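Local coordinates for integron cassette protein (Vibrio cholerae, PDB 3G1J) that is of unknown function but is encoded by a mobile integron gene cassette and probably adopts a small SH3-like beta-barrel fold, at residues S52-F57 and L69-E74; Y6-Y11 and L43-V48. All coordinates share one frame; numbering follows the deposited sequence.

Interaction 1: S52-F57 and L69-E74; sequences SGLSLF and LCVRPE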
ATOM      1  N   SER A  52      -6.603   2.294 -13.268  1.00 45.38           N
ATOM      2  CA  SER A  52      -5.445   1.570 -12.766  1.00 46.42           C
ATOM      3  C   SER A  52      -5.137   2.074 -11.358  1.00 35.46           C
ATOM      4  O   SER A  52      -3.977   2.258 -10.984  1.00 34.42           O
ATOM      5  CB  SER A  52      -4.239   1.754 -13.691  1.00 56.06           C
ATOM      6  OG  SER A  52      -4.302   0.873 -14.801  1.00 59.80           O
ATOM      7  N   GLY A  53      -6.192   2.302 -10.581  1.00 33.89           N
ATOM      8  CA  GLY A  53      -6.060   2.895  -9.262  1.00 30.97           C
ATOM      9  C   GLY A  53      -6.029   1.872  -8.143  1.00 29.90           C
ATOM     10  O   GLY A  53      -7.072   1.347  -7.734  1.00 30.71           O
ATOM     11  N   LEU A  54      -4.830   1.579  -7.648  1.00 23.07           N
ATOM     12  CA  LEU A  54      -4.667   0.641  -6.546  1.00 22.64           C
ATOM     13  C   LEU A  54      -4.603   1.363  -5.200  1.00 24.38           C
ATOM     14  O   LEU A  54      -3.753   2.222  -4.977  1.00 24.33           O
ATOM     15  CB  LEU A  54      -3.395  -0.199  -6.749  1.00 21.65           C
ATOM     16  CG  LEU A  54      -3.053  -1.223  -5.662  1.00 21.27           C
ATOM     17  CD1 LEU A  54      -4.126  -2.310  -5.566  1.00 25.14           C
ATOM     18  CD2 LEU A  54      -1.673  -1.838  -5.900  1.00 22.38           C
ATOM     19  N   SER A  55      -5.498   1.005  -4.289  1.00 22.69           N
ATOM     20  CA  SER A  55      -5.434   1.555  -2.946  1.00 20.60           C
ATOM     21  C   SER A  55      -4.917   0.500  -1.986  1.00 16.87           C
ATOM     22  O   SER A  55      -5.470  -0.598  -1.907  1.00 23.02           O
ATOM     23  CB  SER A  55      -6.819   2.022  -2.501  1.00 23.05           C
ATOM     24  OG  SER A  55      -7.180   3.183  -3.220  1.00 29.09           O
ATOM     25  N   LEU A  56      -3.871   0.841  -1.244  1.00 21.30           N
ATOM     26  CA  LEU A  56      -3.374  -0.033  -0.196  1.00 22.16           C
ATOM     27  C   LEU A  56      -3.659   0.633   1.145  1.00 24.49           C
ATOM     28  O   LEU A  56      -3.098   1.677   1.451  1.00 22.89           O
ATOM     29  CB  LEU A  56      -1.871  -0.273  -0.364  1.00 21.53           C
ATOM     30  CG  LEU A  56      -1.369  -0.831  -1.699  1.00 18.22           C
ATOM     31  CD1 LEU A  56       0.167  -0.974  -1.687  1.00 14.65           C
ATOM     32  CD2 LEU A  56      -2.060  -2.148  -2.070  1.00 20.24           C
ATOM     33  N   PHE A  57      -4.552   0.040   1.938  1.00 20.33           N
ATOM     34  CA  PHE A  57      -4.911   0.615   3.229  1.00 22.35           C
ATOM     35  C   PHE A  57      -4.073   0.041   4.367  1.00 23.74           C
ATOM     36  O   PHE A  57      -3.902  -1.171   4.491  1.00 21.58           O
ATOM     37  CB  PHE A  57      -6.397   0.399   3.525  1.00 19.95           C
ATOM     38  CG  PHE A  57      -7.310   1.125   2.586  1.00 22.24           C
ATOM     39  CD1 PHE A  57      -7.742   0.518   1.417  1.00 21.11           C
ATOM     40  CD2 PHE A  57      -7.734   2.416   2.870  1.00 24.07           C
ATOM     41  CE1 PHE A  57      -8.593   1.183   0.546  1.00 20.69           C
ATOM     42  CE2 PHE A  57      -8.589   3.095   2.008  1.00 21.92           C
ATOM     43  CZ  PHE A  57      -9.016   2.480   0.846  1.00 22.07           C
ATOM     44  N   LEU A  69      -1.818   4.158  -5.498  1.00 23.13           N
ATOM     45  CA  LEU A  69      -0.811   3.931  -6.523  1.00 25.34           C
ATOM     46  C   LEU A  69      -1.481   3.794  -7.891  1.00 26.94           C
ATOM     47  O   LEU A  69      -2.378   2.975  -8.069  1.00 24.27           O
ATOM     48  CB  LEU A  69      -0.006   2.671  -6.195  1.00 19.39           C
ATOM     49  CG  LEU A  69       0.731   2.621  -4.853  1.00 20.76           C
ATOM     50  CD1 LEU A  69       1.279   1.197  -4.600  1.00 20.68           C
ATOM     51  CD2 LEU A  69       1.855   3.636  -4.786  1.00 18.93           C
ATOM     52  N   CYS A  70      -1.057   4.597  -8.865  1.00 27.43           N
ATOM     53  CA  CYS A  70      -1.534   4.407 -10.232  1.00 28.81           C
ATOM     54  C   CYS A  70      -0.644   3.374 -10.907  1.00 27.33           C
ATOM     55  O   CYS A  70       0.549   3.623 -11.124  1.00 27.95           O
ATOM     56  CB  CYS A  70      -1.486   5.714 -11.014  1.00 30.43           C
ATOM     57  SG  CYS A  70      -1.938   5.511 -12.768  1.00 36.69           S
ATOM     58  N   VAL A  71      -1.212   2.215 -11.225  1.00 26.38           N
ATOM     59  CA  VAL A  71      -0.417   1.091 -11.714  1.00 27.43           C
ATOM     60  C   VAL A  71      -0.171   1.194 -13.217  1.00 34.69           C
ATOM     61  O   VAL A  71      -0.729   0.444 -14.025  1.00 31.73           O
ATOM     62  CB  VAL A  71      -1.050  -0.266 -11.355  1.00 26.82           C
ATOM     63  CG1 VAL A  71      -0.079  -1.397 -11.649  1.00 26.03           C
ATOM     64  CG2 VAL A  71      -1.448  -0.286  -9.892  1.00 27.57           C
ATOM     65  N   ARG A  72       0.663   2.159 -13.571  1.00 31.92           N
ATOM     66  CA  ARG A  72       1.081   2.366 -14.942  1.00 34.71           C
ATOM     67  C   ARG A  72       2.574   2.643 -14.913  1.00 33.90           C
ATOM     68  O   ARG A  72       3.089   3.149 -13.914  1.00 29.48           O
ATOM     69  CB  ARG A  72       0.319   3.532 -15.573  1.00 36.27           C
ATOM     70  CG  ARG A  72      -1.145   3.215 -15.851  1.00 39.86           C
ATOM     71  CD  ARG A  72      -1.822   4.351 -16.594  1.00 52.22           C
ATOM     72  NE  ARG A  72      -1.130   4.674 -17.840  1.00 60.58           N
ATOM     73  CZ  ARG A  72      -1.325   4.043 -18.995  1.00 63.13           C
ATOM     74  NH1 ARG A  72      -2.200   3.045 -19.072  1.00 64.16           N
ATOM     75  NH2 ARG A  72      -0.644   4.408 -20.074  1.00 55.58           N
ATOM     76  N   PRO A  73       3.270   2.315 -16.010  1.00 33.32           N
ATOM     77  CA  PRO A  73       4.738   2.378 -16.041  1.00 37.69           C
ATOM     78  C   PRO A  73       5.270   3.752 -15.675  1.00 33.66           C
ATOM     79  O   PRO A  73       6.293   3.860 -14.987  1.00 34.57           O
ATOM     80  CB  PRO A  73       5.080   2.080 -17.507  1.00 43.56           C
ATOM     81  CG  PRO A  73       3.861   1.489 -18.109  1.00 44.93           C
ATOM     82  CD  PRO A  73       2.690   2.023 -17.333  1.00 43.27           C
ATOM     83  N   GLU A  74       4.583   4.788 -16.137  1.00 31.10           N
ATOM     84  CA  GLU A  74       5.066   6.153 -15.966  1.00 34.78           C
ATOM     85  C   GLU A  74       4.736   6.709 -14.588  1.00 31.73           C
ATOM     86  O   GLU A  74       5.226   7.772 -14.205  1.00 32.96           O
ATOM     87  CB  GLU A  74       4.516   7.067 -17.068  1.00 37.30           C
ATOM     88  CG  GLU A  74       3.021   7.309 -16.999  1.00 36.14           C
ATOM     89  CD  GLU A  74       2.204   6.185 -17.614  1.00 38.33           C
ATOM     90  OE1 GLU A  74       2.712   5.046 -17.721  1.00 36.57           O
ATOM     91  OE2 GLU A  74       1.041   6.437 -17.979  1.00 41.69           O
TER
HETATM   92  O   HOH W   1      -4.132   2.397 -17.278  1.00 62.18           O
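Leu54 holds its CG anti to the backbone N (chi1 179°), whereas Leu56 and Leu69 both set CG beside their backbone N and anti to the carbonyl carbon; these choices bring the three leucines together on one face of an antiparallel hairpin. The methyl CD1 of Leu56 meets CD1 of Leu69 at 3.8 Å, tip to tip, with the two side chains crossing obliquely. Val71 carries the same apolar strip onward: with CG1 anti to its backbone N (chi1 -170°), CG2 is left to lie against CB of Leu54, 3.7 Å away. Beneath the side chains the backbones are tied by three bonds, two nearly straight and that of Leu54 N more bent. Leu54 and Leu69 form a hydrogen-bonded pair, Leu69 N giving to Leu54 O at 2.8 Å and Leu54 N to Leu69 O at 2.9 Å. One step further, past the non-hydrogen-bonded pair Gly53 and Cys70, Val71 N donates to Ser52 O at 2.8 Å. All three donors lie in the plane of the carbonyl they reach. Cys70 CA also points a C-H at Ser52 O, so that oxygen is approached twice. Val71 is the centre of an inverse gamma turn, which takes the chain out of the strand. At this end a water links Ser52 OG to Arg72 NH1, accepting from the latter at 2.7 Å. Arg72, bent at chi3 (56°), gives its NE to Glu74 OE2 at 2.8 Å in a salt bridge; the water and OE2 both lie at the guanidinium edge, in its plane, though OE2 is met from above the carboxylate plane. Ser52 and Gly53 form a G1 beta bulge opposite Val48 of strand 39-48, the hairpin's next neighbour. On the leucine face, Phe47 of that strand touches Leu54 and Val71, while helix 77-80 packs there through Ile79 and Ala80.

Interaction 2: Y6-Y11 and L43-V48; sequences YLQSEY and LGSNFV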
ATOM      1  N   TYR A   6     -15.262  -4.435   2.025  1.00 21.69           N
ATOM      2  CA  TYR A   6     -15.090  -4.245   0.587  1.00 19.06           C
ATOM      3  C   TYR A   6     -13.671  -4.548   0.130  1.00 25.70           C
ATOM      4  O   TYR A   6     -13.418  -4.643  -1.069  1.00 25.01           O
ATOM      5  CB  TYR A   6     -15.450  -2.811   0.163  1.00 20.34           C
ATOM      6  CG  TYR A   6     -16.938  -2.597   0.044  1.00 23.92           C
ATOM      7  CD1 TYR A   6     -17.583  -2.727  -1.181  1.00 29.83           C
ATOM      8  CD2 TYR A   6     -17.701  -2.285   1.158  1.00 27.09           C
ATOM      9  CE1 TYR A   6     -18.948  -2.542  -1.293  1.00 32.88           C
ATOM     10  CE2 TYR A   6     -19.059  -2.102   1.060  1.00 31.33           C
ATOM     11  CZ  TYR A   6     -19.684  -2.233  -0.165  1.00 34.28           C
ATOM     12  OH  TYR A   6     -21.049  -2.047  -0.248  1.00 34.64           O
ATOM     13  N   LEU A   7     -12.754  -4.717   1.078  1.00 18.13           N
ATOM     14  CA  LEU A   7     -11.339  -4.850   0.734  1.00 22.17           C
ATOM     15  C   LEU A   7     -10.887  -6.281   0.473  1.00 28.48           C
ATOM     16  O   LEU A   7     -11.357  -7.230   1.104  1.00 24.93           O
ATOM     17  CB  LEU A   7     -10.456  -4.255   1.836  1.00 19.41           C
ATOM     18  CG  LEU A   7     -10.589  -2.771   2.196  1.00 23.15           C
ATOM     19  CD1 LEU A   7      -9.562  -2.405   3.254  1.00 26.70           C
ATOM     20  CD2 LEU A   7     -10.472  -1.865   0.978  1.00 23.07           C
ATOM     21  N   GLN A   8      -9.946  -6.411  -0.454  1.00 24.36           N
ATOM     22  CA  GLN A   8      -9.266  -7.664  -0.697  1.00 24.10           C
ATOM     23  C   GLN A   8      -8.242  -7.892   0.413  1.00 23.91           C
ATOM     24  O   GLN A   8      -7.484  -6.989   0.759  1.00 28.52           O
ATOM     25  CB  GLN A   8      -8.594  -7.580  -2.062  1.00 28.93           C
ATOM     26  CG  GLN A   8      -7.848  -8.798  -2.500  1.00 30.15           C
ATOM     27  CD  GLN A   8      -7.422  -8.662  -3.940  1.00 32.93           C
ATOM     28  OE1 GLN A   8      -8.259  -8.523  -4.833  1.00 28.29           O
ATOM     29  NE2 GLN A   8      -6.116  -8.672  -4.175  1.00 29.96           N
ATOM     30  N   SER A   9      -8.227  -9.092   0.989  1.00 20.64           N
ATOM     31  CA  SER A   9      -7.405  -9.347   2.171  1.00 23.99           C
ATOM     32  C   SER A   9      -5.915  -9.553   1.887  1.00 26.08           C
ATOM     33  O   SER A   9      -5.090  -9.443   2.793  1.00 31.60           O
ATOM     34  CB  SER A   9      -7.953 -10.541   2.959  1.00 28.30           C
ATOM     35  OG  SER A   9      -7.902 -11.721   2.179  1.00 30.59           O
ATOM     36  N   GLU A  10      -5.571  -9.875   0.644  1.00 23.55           N
ATOM     37  CA  GLU A  10      -4.174 -10.049   0.259  1.00 25.89           C
ATOM     38  C   GLU A  10      -3.873  -9.364  -1.056  1.00 26.83           C
ATOM     39  O   GLU A  10      -4.679  -9.392  -1.983  1.00 26.32           O
ATOM     40  CB  GLU A  10      -3.835 -11.535   0.116  1.00 26.86           C
ATOM     41  CG  GLU A  10      -4.191 -12.359   1.339  1.00 37.68           C
ATOM     42  CD  GLU A  10      -3.568 -13.743   1.315  1.00 50.43           C
ATOM     43  OE1 GLU A  10      -2.864 -14.063   0.330  1.00 45.65           O
ATOM     44  OE2 GLU A  10      -3.783 -14.507   2.285  1.00 54.77           O
ATOM     45  N   TYR A  11      -2.694  -8.768  -1.141  1.00 25.18           N
ATOM     46  CA  TYR A  11      -2.219  -8.221  -2.394  1.00 21.05           C
ATOM     47  C   TYR A  11      -0.719  -8.466  -2.463  1.00 23.04           C
ATOM     48  O   TYR A  11       0.066  -7.790  -1.787  1.00 23.05           O
ATOM     49  CB  TYR A  11      -2.531  -6.725  -2.519  1.00 23.83           C
ATOM     50  CG  TYR A  11      -2.231  -6.194  -3.899  1.00 22.93           C
ATOM     51  CD1 TYR A  11      -3.213  -6.148  -4.875  1.00 22.03           C
ATOM     52  CD2 TYR A  11      -0.949  -5.772  -4.238  1.00 23.19           C
ATOM     53  CE1 TYR A  11      -2.938  -5.688  -6.137  1.00 24.11           C
ATOM     54  CE2 TYR A  11      -0.667  -5.309  -5.496  1.00 26.58           C
ATOM     55  CZ  TYR A  11      -1.655  -5.272  -6.441  1.00 27.41           C
ATOM     56  OH  TYR A  11      -1.353  -4.801  -7.691  1.00 33.35           O
ATOM     57  N   LEU A  43      -4.243  -3.448   6.070  1.00 22.25           N
ATOM     58  CA  LEU A  43      -5.675  -3.643   6.285  1.00 19.43           C
ATOM     59  C   LEU A  43      -6.361  -4.312   5.091  1.00 18.88           C
ATOM     60  O   LEU A  43      -7.361  -5.013   5.253  1.00 25.73           O
ATOM     61  CB  LEU A  43      -6.344  -2.295   6.555  1.00 21.29           C
ATOM     62  CG  LEU A  43      -5.758  -1.448   7.682  1.00 23.42           C
ATOM     63  CD1 LEU A  43      -6.582  -0.182   7.794  1.00 20.25           C
ATOM     64  CD2 LEU A  43      -5.733  -2.216   9.006  1.00 22.52           C
ATOM     65  N   GLY A  44      -5.851  -4.063   3.889  1.00 18.26           N
ATOM     66  CA  GLY A  44      -6.425  -4.643   2.681  1.00 18.95           C
ATOM     67  C   GLY A  44      -6.305  -3.696   1.501  1.00 21.14           C
ATOM     68  O   GLY A  44      -5.886  -2.556   1.674  1.00 19.75           O
ATOM     69  N   SER A  45      -6.696  -4.151   0.314  1.00 19.55           N
ATOM     70  CA  SER A  45      -6.537  -3.357  -0.889  1.00 19.29           C
ATOM     71  C   SER A  45      -7.816  -3.299  -1.723  1.00 26.46           C
ATOM     72  O   SER A  45      -8.725  -4.121  -1.574  1.00 24.61           O
ATOM     73  CB  SER A  45      -5.429  -3.962  -1.747  1.00 21.30           C
ATOM     74  OG  SER A  45      -5.830  -5.232  -2.251  1.00 24.33           O
ATOM     75  N   ASN A  46      -7.866  -2.326  -2.622  1.00 22.94           N
ATOM     76  CA  ASN A  46      -8.904  -2.280  -3.632  1.00 25.80           C
ATOM     77  C   ASN A  46      -8.329  -1.784  -4.947  1.00 25.32           C
ATOM     78  O   ASN A  46      -7.515  -0.863  -4.956  1.00 24.24           O
ATOM     79  CB  ASN A  46     -10.054  -1.380  -3.191  1.00 31.43           C
ATOM     80  CG  ASN A  46     -11.198  -1.397  -4.175  1.00 38.27           C
ATOM     81  OD1 ASN A  46     -11.688  -2.460  -4.552  1.00 38.14           O
ATOM     82  ND2 ASN A  46     -11.618  -0.220  -4.611  1.00 41.28           N
ATOM     83  N   PHE A  47      -8.735  -2.399  -6.053  1.00 27.54           N
ATOM     84  CA  PHE A  47      -8.207  -2.005  -7.360  1.00 27.63           C
ATOM     85  C   PHE A  47      -9.308  -1.563  -8.304  1.00 30.56           C
ATOM     86  O   PHE A  47     -10.262  -2.302  -8.550  1.00 34.43           O
ATOM     87  CB  PHE A  47      -7.381  -3.134  -7.991  1.00 25.24           C
ATOM     88  CG  PHE A  47      -6.756  -2.765  -9.321  1.00 27.31           C
ATOM     89  CD1 PHE A  47      -5.612  -1.985  -9.371  1.00 34.52           C
ATOM     90  CD2 PHE A  47      -7.302  -3.218 -10.512  1.00 31.58           C
ATOM     91  CE1 PHE A  47      -5.032  -1.652 -10.589  1.00 32.76           C
ATOM     92  CE2 PHE A  47      -6.726  -2.891 -11.736  1.00 35.48           C
ATOM     93  CZ  PHE A  47      -5.590  -2.110 -11.773  1.00 36.47           C
ATOM     94  N   VAL A  48      -9.175  -0.346  -8.819  1.00 27.98           N
ATOM     95  CA  VAL A  48     -10.125   0.196  -9.787  1.00 32.75           C
ATOM     96  C   VAL A  48      -9.509   0.139 -11.183  1.00 39.83           C
ATOM     97  O   VAL A  48      -8.735   1.020 -11.556  1.00 43.99           O
ATOM     98  CB  VAL A  48     -10.507   1.647  -9.439  1.00 39.60           C
ATOM     99  CG1 VAL A  48     -11.368   2.261 -10.540  1.00 38.62           C
ATOM    100  CG2 VAL A  48     -11.223   1.694  -8.092  1.00 45.57           C
TER
HETATM  101  O   HOH W   2     -11.592  -4.906  -3.143  1.00 29.07           O
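A single antiparallel backbone bridge fastens the N-terminal segment Tyr6-Tyr11 to strand 39-48, the middle strand of the five-stranded sheet. Gln8 and Ser45 form the hydrogen-bonded pair: Gln8 N gives to Ser45 O at 2.8 Å, and Ser45 N returns a bond to Gln8 O at 3.0 Å, each donor lying in the plane of the carbonyl it meets. The segments run at 97° to each other end to end, so the pairing does not extend into a ladder. Leu7, its CG anti to the carbonyl carbon, lies along the strand backbone: CD1 rests on Gly44 CA at 3.9 Å and CD2 lies near Ser45 O. Gly44 CA comes within 3.2 Å of Gln8 O, with no side chain between the two backbones. On the other flank, Ser45 has OG in the crowded position between its own N and carbonyl carbon (chi1 67°), which places the hydroxyl between CB of Gln8 and CB of Tyr11, 3.6 Å from the latter. Gln8 reaches past it, CG anti to the backbone N (chi1 -179°) and the chain extended, until NE2 donates to Glu10 O at 2.7 Å, nearly along the C=O axis; this bond pins the amide over the turn into strand 10-11. At the Tyr6 end one water lies 2.8 Å from both Tyr6 O and Asn46 OD1 and bridges them, with further acceptors competing for its protons. Across the sheet, Leu43 and Gly44 both face Phe57, whose side chain also touches Leu7. That pattern, two successive residues opposite one, is a classic beta bulge, here in the long central strand of a sheet consistent with the SH3-like barrel inferred for this protein.

How the interactions relate
Interaction 2 comes first in sequence and closes before interaction 1 opens, and their centres lie 12 Å apart. They share one antiparallel sheet: strand 39-48, which takes part in interaction 2, is followed in the chain by strand 53-60, its neighbour in the sheet, and that strand pairs in interaction 1 with the outermost strand 63-70. Backbone contacts join them directly, with Ser55 N 2.8 Å from Asn46 O, and Phe57 O equally close to Leu43 N, both probable hydrogen bonds. Leu54 CD2 also packs on the Tyr11 ring. Together the contacts connect the N-terminal segment, through the sheet, to its outer edge within one compact domain.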